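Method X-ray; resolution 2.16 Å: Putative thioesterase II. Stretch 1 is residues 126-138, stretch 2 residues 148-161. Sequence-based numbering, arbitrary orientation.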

ATOM      1  N   ILE A 126      19.033   4.083 -14.695  1.00 65.90           N
ATOM      2  CA  ILE A 126      18.606   2.958 -15.527  1.00 63.97           C
ATOM      3  C   ILE A 126      19.179   3.182 -16.925  1.00 65.02           C
ATOM      4  O   ILE A 126      19.071   4.287 -17.456  1.00 64.31           O
ATOM      5  CB  ILE A 126      17.072   2.832 -15.633  1.00 63.74           C
ATOM      6  CG1 ILE A 126      16.440   2.729 -14.236  1.00 64.29           C
ATOM      7  CG2 ILE A 126      16.712   1.621 -16.474  1.00 57.99           C
ATOM      8  CD1 ILE A 126      14.967   2.361 -14.245  1.00 61.39           C
ATOM      9  N   PRO A 127      19.812   2.148 -17.517  1.00 65.50           N
ATOM     10  CA  PRO A 127      20.360   2.279 -18.857  1.00 65.16           C
ATOM     11  C   PRO A 127      19.293   2.669 -19.867  1.00 65.81           C
ATOM     12  O   PRO A 127      18.130   2.326 -19.679  1.00 66.22           O
ATOM     13  CB  PRO A 127      20.854   0.872 -19.174  1.00 65.01           C
ATOM     14  CG  PRO A 127      21.045   0.214 -17.873  1.00 65.56           C
ATOM     15  CD  PRO A 127      20.059   0.810 -16.949  1.00 65.69           C
ATOM     16  N   PRO A 128      19.677   3.388 -20.935  1.00 66.33           N
ATOM     17  CA  PRO A 128      18.697   3.711 -21.982  1.00 66.11           C
ATOM     18  C   PRO A 128      18.008   2.473 -22.546  1.00 65.74           C
ATOM     19  O   PRO A 128      18.580   1.380 -22.536  1.00 63.76           O
ATOM     20  CB  PRO A 128      19.544   4.385 -23.062  1.00 65.99           C
ATOM     21  CG  PRO A 128      20.738   4.913 -22.344  1.00 66.22           C
ATOM     22  CD  PRO A 128      21.006   3.960 -21.217  1.00 65.76           C
ATOM     23  N   GLN A 129      16.782   2.657 -23.026  1.00 66.21           N
ATOM     24  CA  GLN A 129      15.993   1.566 -23.576  1.00 67.08           C
ATOM     25  C   GLN A 129      16.740   0.800 -24.684  1.00 70.04           C
ATOM     26  O   GLN A 129      16.601  -0.421 -24.797  1.00 69.40           O
ATOM     27  CB  GLN A 129      14.662   2.099 -24.111  1.00 66.07           C
ATOM     28  CG  GLN A 129      13.631   1.019 -24.413  1.00 65.19           C
ATOM     29  CD  GLN A 129      12.301   1.590 -24.832  1.00 64.41           C
ATOM     30  OE1 GLN A 129      12.217   2.745 -25.218  1.00 63.32           O
ATOM     31  NE2 GLN A 129      11.250   0.781 -24.758  1.00 58.07           N
ATOM     32  N   HIS A 130      17.533   1.513 -25.486  1.00 72.93           N
ATOM     33  CA  HIS A 130      18.272   0.888 -26.584  1.00 75.28           C
ATOM     34  C   HIS A 130      19.387  -0.044 -26.092  1.00 75.25           C
ATOM     35  O   HIS A 130      19.746  -0.990 -26.787  1.00 75.12           O
ATOM     36  CB  HIS A 130      18.804   1.939 -27.575  1.00 76.34           C
ATOM     37  CG  HIS A 130      19.995   2.716 -27.090  1.00 81.27           C
ATOM     38  ND1 HIS A 130      19.898   4.008 -26.613  1.00 84.92           N
ATOM     39  CD2 HIS A 130      21.313   2.398 -27.047  1.00 83.51           C
ATOM     40  CE1 HIS A 130      21.102   4.445 -26.285  1.00 83.50           C
ATOM     41  NE2 HIS A 130      21.977   3.487 -26.534  1.00 82.86           N
ATOM     42  N   GLN A 131      19.923   0.210 -24.897  1.00 75.41           N
ATOM     43  CA  GLN A 131      20.937  -0.682 -24.308  1.00 75.90           C
ATOM     44  C   GLN A 131      20.306  -1.866 -23.574  1.00 74.10           C
ATOM     45  O   GLN A 131      21.014  -2.773 -23.142  1.00 73.19           O
ATOM     46  CB  GLN A 131      21.855   0.076 -23.345  1.00 75.78           C
ATOM     47  CG  GLN A 131      22.800   1.064 -24.020  1.00 77.69           C
ATOM     48  CD  GLN A 131      23.640   1.841 -23.015  1.00 79.91           C
ATOM     49  OE1 GLN A 131      24.102   1.290 -22.006  1.00 87.43           O
ATOM     50  NE2 GLN A 131      23.829   3.132 -23.277  1.00 86.01           N
ATOM     51  N   CYS A 132      18.982  -1.849 -23.434  1.00 73.34           N
ATOM     52  CA  CYS A 132      18.251  -2.898 -22.721  1.00 71.67           C
ATOM     53  C   CYS A 132      17.925  -4.065 -23.641  1.00 71.71           C
ATOM     54  O   CYS A 132      17.950  -3.936 -24.868  1.00 71.48           O
ATOM     55  CB  CYS A 132      16.956  -2.351 -22.103  1.00 71.29           C
ATOM     56  SG  CYS A 132      17.221  -1.187 -20.761  1.00 64.11           S
ATOM     57  N   ARG A 133      17.572  -5.184 -23.017  1.00 71.14           N
ATOM     58  CA  ARG A 133      17.370  -6.438 -23.707  1.00 71.45           C
ATOM     59  C   ARG A 133      15.974  -7.018 -23.484  1.00 69.84           C
ATOM     60  O   ARG A 133      15.499  -7.130 -22.359  1.00 67.72           O
ATOM     61  CB  ARG A 133      18.441  -7.414 -23.229  1.00 72.78           C
ATOM     62  CG  ARG A 133      18.553  -8.678 -24.049  1.00 79.96           C
ATOM     63  CD  ARG A 133      19.873  -9.373 -23.767  1.00 88.02           C
ATOM     64  NE  ARG A 133      19.878 -10.762 -24.213  1.00 90.30           N
ATOM     65  CZ  ARG A 133      20.914 -11.587 -24.080  1.00 95.10           C
ATOM     66  NH1 ARG A 133      22.048 -11.166 -23.519  1.00 95.81           N
ATOM     67  NH2 ARG A 133      20.814 -12.842 -24.510  1.00 96.74           N
ATOM     68  N   ARG A 134      15.338  -7.405 -24.584  1.00 70.07           N
ATOM     69  CA  ARG A 134      13.998  -7.974 -24.576  1.00 70.35           C
ATOM     70  C   ARG A 134      14.071  -9.460 -24.932  1.00 71.07           C
ATOM     71  O   ARG A 134      14.947  -9.889 -25.683  1.00 70.09           O
ATOM     72  CB  ARG A 134      13.136  -7.223 -25.590  1.00 69.77           C
ATOM     73  CG  ARG A 134      11.679  -7.628 -25.628  1.00 70.05           C
ATOM     74  CD  ARG A 134      10.922  -6.841 -26.685  1.00 69.22           C
ATOM     75  NE  ARG A 134      11.059  -5.401 -26.484  1.00 68.72           N
ATOM     76  CZ  ARG A 134      10.561  -4.471 -27.301  1.00 68.62           C
ATOM     77  NH1 ARG A 134       9.865  -4.808 -28.384  1.00 63.61           N
ATOM     78  NH2 ARG A 134      10.755  -3.185 -27.026  1.00 69.70           N
ATOM     79  N   VAL A 135      13.153 -10.239 -24.365  1.00 69.95           N
ATOM     80  CA  VAL A 135      13.044 -11.668 -24.652  1.00 69.26           C
ATOM     81  C   VAL A 135      11.823 -11.867 -25.558  1.00 70.29           C
ATOM     82  O   VAL A 135      10.690 -11.618 -25.144  1.00 69.57           O
ATOM     83  CB  VAL A 135      12.884 -12.493 -23.366  1.00 67.87           C
ATOM     84  CG1 VAL A 135      12.849 -13.967 -23.687  1.00 65.89           C
ATOM     85  CG2 VAL A 135      14.005 -12.213 -22.418  1.00 60.24           C
ATOM     86  N   ASP A 136      12.061 -12.284 -26.801  1.00 72.02           N
ATOM     87  CA  ASP A 136      10.973 -12.481 -27.769  1.00 72.82           C
ATOM     88  C   ASP A 136      10.058 -13.590 -27.253  1.00 72.52           C
ATOM     89  O   ASP A 136      10.524 -14.709 -27.035  1.00 73.02           O
ATOM     90  CB  ASP A 136      11.516 -12.824 -29.162  1.00 72.56           C
ATOM     91  N   PRO A 137       8.766 -13.267 -27.008  1.00 73.11           N
ATOM     92  CA  PRO A 137       7.892 -14.309 -26.487  1.00 71.79           C
ATOM     93  C   PRO A 137       7.745 -15.417 -27.507  1.00 70.70           C
ATOM     94  O   PRO A 137       7.518 -15.152 -28.704  1.00 69.07           O
ATOM     95  CB  PRO A 137       6.542 -13.593 -26.253  1.00 71.94           C
ATOM     96  CG  PRO A 137       6.848 -12.140 -26.266  1.00 72.66           C
ATOM     97  CD  PRO A 137       8.047 -11.983 -27.168  1.00 73.71           C
ATOM     98  N   ARG A 138       7.912 -16.650 -27.038  1.00 68.80           N
ATOM     99  CA  ARG A 138       7.742 -17.799 -27.907  1.00 66.58           C
ATOM    100  C   ARG A 138       6.254 -18.094 -27.943  1.00 63.04           C
ATOM    101  O   ARG A 138       5.466 -17.485 -27.196  1.00 60.78           O
ATOM    102  CB  ARG A 138       8.592 -18.967 -27.417  1.00 67.22           C
ATOM    103  CG  ARG A 138      10.075 -18.633 -27.517  1.00 68.89           C
ATOM    104  CD  ARG A 138      10.955 -19.743 -27.013  1.00 76.12           C
ATOM    105  NE  ARG A 138      12.255 -19.727 -27.681  1.00 75.71           N
TER
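Stretch 2 148-161: LARVDVDFSPDSYA

How does stretch 2 run along stretch 1? It begins with the last two residues of a 3-10 segment, Leu-148 and Ala-149, extends as a strand from Val-151 to Phe-155, and turns into a helix at Pro-157. The strand runs antiparallel to the short, weakly bonded strand at Arg-133 and Arg-134. Two backbone bonds fix the register: Arg-133 N donates to Phe-155 O at 2.8 Å, and Phe-155 N donates to Arg-133 O at 2.9 Å. Beyond this pair, water 2 spans the gap, accepting from Val-135 N at 3.0 Å and donating to Val-153 O at 2.5 Å.

What does Arg-133, the residue with the most covered surface, rest on? Its extended side chain reaches the helix, where the guanidinium lies flat on the Tyr-160 ring, with centres 3.7 Å apart and planes at 26°. The cation thus faces the pi electrons, and Arg-133 CD adds a CH-pi contact 3.7 Å from the ring centroid. Val-135 also touches this ring, CG2 to Tyr-160 CE2 at 3.6 Å.

Why is Asp-154 so well covered? Its CB points to the same side of the sheet as that of Arg-134, and its carboxylate meets two side chains. Arg-134 NE donates to Asp-154 OD1 at 3.0 Å in a salt bridge, while Gln-129 NE2 donates to Asp-154 OD2, also at 3.0 Å. Asp-152 lies over one face of the Arg-134 guanidinium; the salt bridge from Arg-134 NH1 to Asp-152 OD2, 3.3 Å, rests on charge alone.

What closes the two ends? Near the helix start, Pro-127 CG packs 4.0 Å from Ser-156 CB and 4.2 Å from Pro-157 CD. Toward the other end, Pro-137 CG sits 3.7 Å from Leu-148 O.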

ATOM      1  N   LEU A 148       2.329 -12.743 -21.676  1.00 47.96           N
ATOM      2  CA  LEU A 148       3.671 -12.271 -22.073  1.00 49.07           C
ATOM      3  C   LEU A 148       3.712 -11.524 -23.405  1.00 49.32           C
ATOM      4  O   LEU A 148       4.655 -10.754 -23.655  1.00 50.47           O
ATOM      5  CB  LEU A 148       4.677 -13.437 -22.107  1.00 49.22           C
ATOM      6  CG  LEU A 148       5.189 -13.955 -20.753  1.00 49.93           C
ATOM      7  CD1 LEU A 148       5.952 -15.240 -20.898  1.00 47.85           C
ATOM      8  CD2 LEU A 148       6.063 -12.913 -20.077  1.00 45.01           C
ATOM      9  N   ALA A 149       2.697 -11.757 -24.246  1.00 48.65           N
ATOM     10  CA  ALA A 149       2.577 -11.108 -25.571  1.00 48.28           C
ATOM     11  C   ALA A 149       1.746  -9.817 -25.557  1.00 47.60           C
ATOM     12  O   ALA A 149       1.560  -9.183 -26.599  1.00 46.15           O
ATOM     13  CB  ALA A 149       1.990 -12.091 -26.588  1.00 47.83           C
ATOM     14  N   ARG A 150       1.252  -9.446 -24.377  1.00 46.70           N
ATOM     15  CA  ARG A 150       0.435  -8.231 -24.193  1.00 46.23           C
ATOM     16  C   ARG A 150       1.278  -6.978 -23.855  1.00 46.40           C
ATOM     17  O   ARG A 150       0.819  -5.825 -24.022  1.00 43.95           O
ATOM     18  CB  ARG A 150      -0.592  -8.461 -23.078  1.00 45.93           C
ATOM     19  CG  ARG A 150      -1.521  -9.680 -23.258  1.00 48.74           C
ATOM     20  CD  ARG A 150      -2.506  -9.489 -24.439  1.00 52.13           C
ATOM     21  NE  ARG A 150      -1.867  -9.720 -25.739  1.00 51.11           N
ATOM     22  CZ  ARG A 150      -1.794 -10.895 -26.371  1.00 54.16           C
ATOM     23  NH1 ARG A 150      -2.333 -11.995 -25.861  1.00 46.85           N
ATOM     24  NH2 ARG A 150      -1.173 -10.960 -27.536  1.00 52.51           N
ATOM     25  N   VAL A 151       2.515  -7.220 -23.424  1.00 43.67           N
ATOM     26  CA  VAL A 151       3.420  -6.165 -23.035  1.00 44.78           C
ATOM     27  C   VAL A 151       4.817  -6.444 -23.544  1.00 46.12           C
ATOM     28  O   VAL A 151       5.251  -7.606 -23.591  1.00 45.04           O
ATOM     29  CB  VAL A 151       3.514  -6.047 -21.476  1.00 45.46           C
ATOM     30  CG1 VAL A 151       2.338  -5.245 -20.900  1.00 39.35           C
ATOM     31  CG2 VAL A 151       3.603  -7.452 -20.838  1.00 40.95           C
ATOM     32  N   ASP A 152       5.524  -5.368 -23.896  1.00 47.92           N
ATOM     33  CA  ASP A 152       6.928  -5.452 -24.280  1.00 48.72           C
ATOM     34  C   ASP A 152       7.658  -4.991 -23.034  1.00 48.79           C
ATOM     35  O   ASP A 152       7.324  -3.953 -22.482  1.00 47.94           O
ATOM     36  CB  ASP A 152       7.276  -4.532 -25.456  1.00 48.79           C
ATOM     37  CG  ASP A 152       6.732  -5.027 -26.788  1.00 54.19           C
ATOM     38  OD1 ASP A 152       6.344  -6.213 -26.892  1.00 53.33           O
ATOM     39  OD2 ASP A 152       6.698  -4.211 -27.742  1.00 56.04           O
ATOM     40  N   VAL A 153       8.610  -5.796 -22.568  1.00 49.86           N
ATOM     41  CA  VAL A 153       9.366  -5.505 -21.368  1.00 49.48           C
ATOM     42  C   VAL A 153      10.849  -5.602 -21.695  1.00 50.61           C
ATOM     43  O   VAL A 153      11.339  -6.661 -22.049  1.00 50.85           O
ATOM     44  CB  VAL A 153       9.016  -6.507 -20.272  1.00 51.03           C
ATOM     45  CG1 VAL A 153       9.784  -6.201 -19.000  1.00 47.10           C
ATOM     46  CG2 VAL A 153       7.507  -6.504 -20.024  1.00 51.57           C
ATOM     47  N   ASP A 154      11.545  -4.480 -21.590  1.00 52.10           N
ATOM     48  CA  ASP A 154      12.972  -4.405 -21.854  1.00 52.99           C
ATOM     49  C   ASP A 154      13.657  -4.365 -20.520  1.00 54.27           C
ATOM     50  O   ASP A 154      13.302  -3.538 -19.678  1.00 55.72           O
ATOM     51  CB  ASP A 154      13.291  -3.107 -22.586  1.00 54.09           C
ATOM     52  CG  ASP A 154      12.597  -3.009 -23.935  1.00 56.48           C
ATOM     53  OD1 ASP A 154      12.970  -3.782 -24.849  1.00 59.61           O
ATOM     54  OD2 ASP A 154      11.697  -2.151 -24.073  1.00 60.54           O
ATOM     55  N   PHE A 155      14.629  -5.242 -20.321  1.00 53.58           N
ATOM     56  CA  PHE A 155      15.359  -5.320 -19.065  1.00 55.17           C
ATOM     57  C   PHE A 155      16.758  -4.743 -19.214  1.00 55.37           C
ATOM     58  O   PHE A 155      17.377  -4.896 -20.256  1.00 54.75           O
ATOM     59  CB  PHE A 155      15.499  -6.780 -18.647  1.00 54.51           C
ATOM     60  CG  PHE A 155      14.198  -7.511 -18.539  1.00 54.99           C
ATOM     61  CD1 PHE A 155      13.424  -7.407 -17.390  1.00 58.67           C
ATOM     62  CD2 PHE A 155      13.760  -8.336 -19.565  1.00 54.73           C
ATOM     63  CE1 PHE A 155      12.226  -8.103 -17.266  1.00 56.58           C
ATOM     64  CE2 PHE A 155      12.563  -9.032 -19.455  1.00 56.33           C
ATOM     65  CZ  PHE A 155      11.796  -8.921 -18.300  1.00 55.92           C
ATOM     66  N   SER A 156      17.266  -4.094 -18.171  1.00 55.08           N
ATOM     67  CA  SER A 156      18.661  -3.709 -18.164  1.00 55.54           C
ATOM     68  C   SER A 156      19.471  -5.006 -18.321  1.00 56.53           C
ATOM     69  O   SER A 156      18.953  -6.087 -18.044  1.00 56.36           O
ATOM     70  CB  SER A 156      19.039  -3.034 -16.853  1.00 54.21           C
ATOM     71  OG  SER A 156      18.824  -3.913 -15.764  1.00 54.54           O
ATOM     72  N   PRO A 157      20.733  -4.908 -18.783  1.00 57.50           N
ATOM     73  CA  PRO A 157      21.590  -6.090 -18.857  1.00 57.88           C
ATOM     74  C   PRO A 157      21.703  -6.867 -17.539  1.00 57.48           C
ATOM     75  O   PRO A 157      21.629  -8.096 -17.525  1.00 56.20           O
ATOM     76  CB  PRO A 157      22.950  -5.502 -19.258  1.00 57.66           C
ATOM     77  CG  PRO A 157      22.619  -4.292 -20.011  1.00 57.45           C
ATOM     78  CD  PRO A 157      21.426  -3.711 -19.306  1.00 57.45           C
ATOM     79  N   ASP A 158      21.869  -6.160 -16.431  1.00 57.70           N
ATOM     80  CA  ASP A 158      21.950  -6.836 -15.145  1.00 58.83           C
ATOM     81  C   ASP A 158      20.647  -7.545 -14.787  1.00 58.05           C
ATOM     82  O   ASP A 158      20.666  -8.610 -14.159  1.00 57.88           O
ATOM     83  CB  ASP A 158      22.318  -5.848 -14.037  1.00 60.67           C
ATOM     84  CG  ASP A 158      23.769  -5.441 -14.078  1.00 63.68           C
ATOM     85  OD1 ASP A 158      24.547  -6.111 -14.790  1.00 63.07           O
ATOM     86  OD2 ASP A 158      24.128  -4.461 -13.391  1.00 67.96           O
ATOM     87  N   SER A 159      19.518  -6.948 -15.156  1.00 57.53           N
ATOM     88  CA  SER A 159      18.221  -7.566 -14.869  1.00 57.05           C
ATOM     89  C   SER A 159      18.020  -8.827 -15.707  1.00 56.47           C
ATOM     90  O   SER A 159      17.537  -9.855 -15.208  1.00 53.83           O
ATOM     91  CB  SER A 159      17.095  -6.572 -15.111  1.00 56.24           C
ATOM     92  OG  SER A 159      17.261  -5.467 -14.253  1.00 57.99           O
ATOM     93  N   TYR A 160      18.396  -8.742 -16.982  1.00 57.78           N
ATOM     94  CA  TYR A 160      18.341  -9.901 -17.874  1.00 59.08           C
ATOM     95  C   TYR A 160      19.221 -10.998 -17.310  1.00 59.20           C
ATOM     96  O   TYR A 160      18.793 -12.142 -17.174  1.00 60.63           O
ATOM     97  CB  TYR A 160      18.829  -9.546 -19.276  1.00 61.06           C
ATOM     98  CG  TYR A 160      18.668 -10.681 -20.286  1.00 65.81           C
ATOM     99  CD1 TYR A 160      19.497 -11.809 -20.254  1.00 63.86           C
ATOM    100  CD2 TYR A 160      17.678 -10.624 -21.267  1.00 68.40           C
ATOM    101  CE1 TYR A 160      19.337 -12.852 -21.170  1.00 67.22           C
ATOM    102  CE2 TYR A 160      17.518 -11.649 -22.196  1.00 71.48           C
ATOM    103  CZ  TYR A 160      18.349 -12.763 -22.144  1.00 69.88           C
ATOM    104  OH  TYR A 160      18.182 -13.773 -23.072  1.00 68.53           O
ATOM    105  N   ALA A 161      20.459 -10.642 -16.988  1.00 59.15           N
ATOM    106  CA  ALA A 161      21.408 -11.604 -16.423  1.00 59.32           C
ATOM    107  C   ALA A 161      20.805 -12.293 -15.215  1.00 58.24           C
ATOM    108  O   ALA A 161      20.978 -13.492 -15.026  1.00 58.80           O
ATOM    109  CB  ALA A 161      22.745 -10.916 -16.040  1.00 59.18           C
TER
HETATM  110  O   HOH W   1      15.455  -2.698 -26.663  1.00 59.35           O
HETATM  111  O   HOH W   2      11.041  -9.118 -22.601  1.00 43.60           O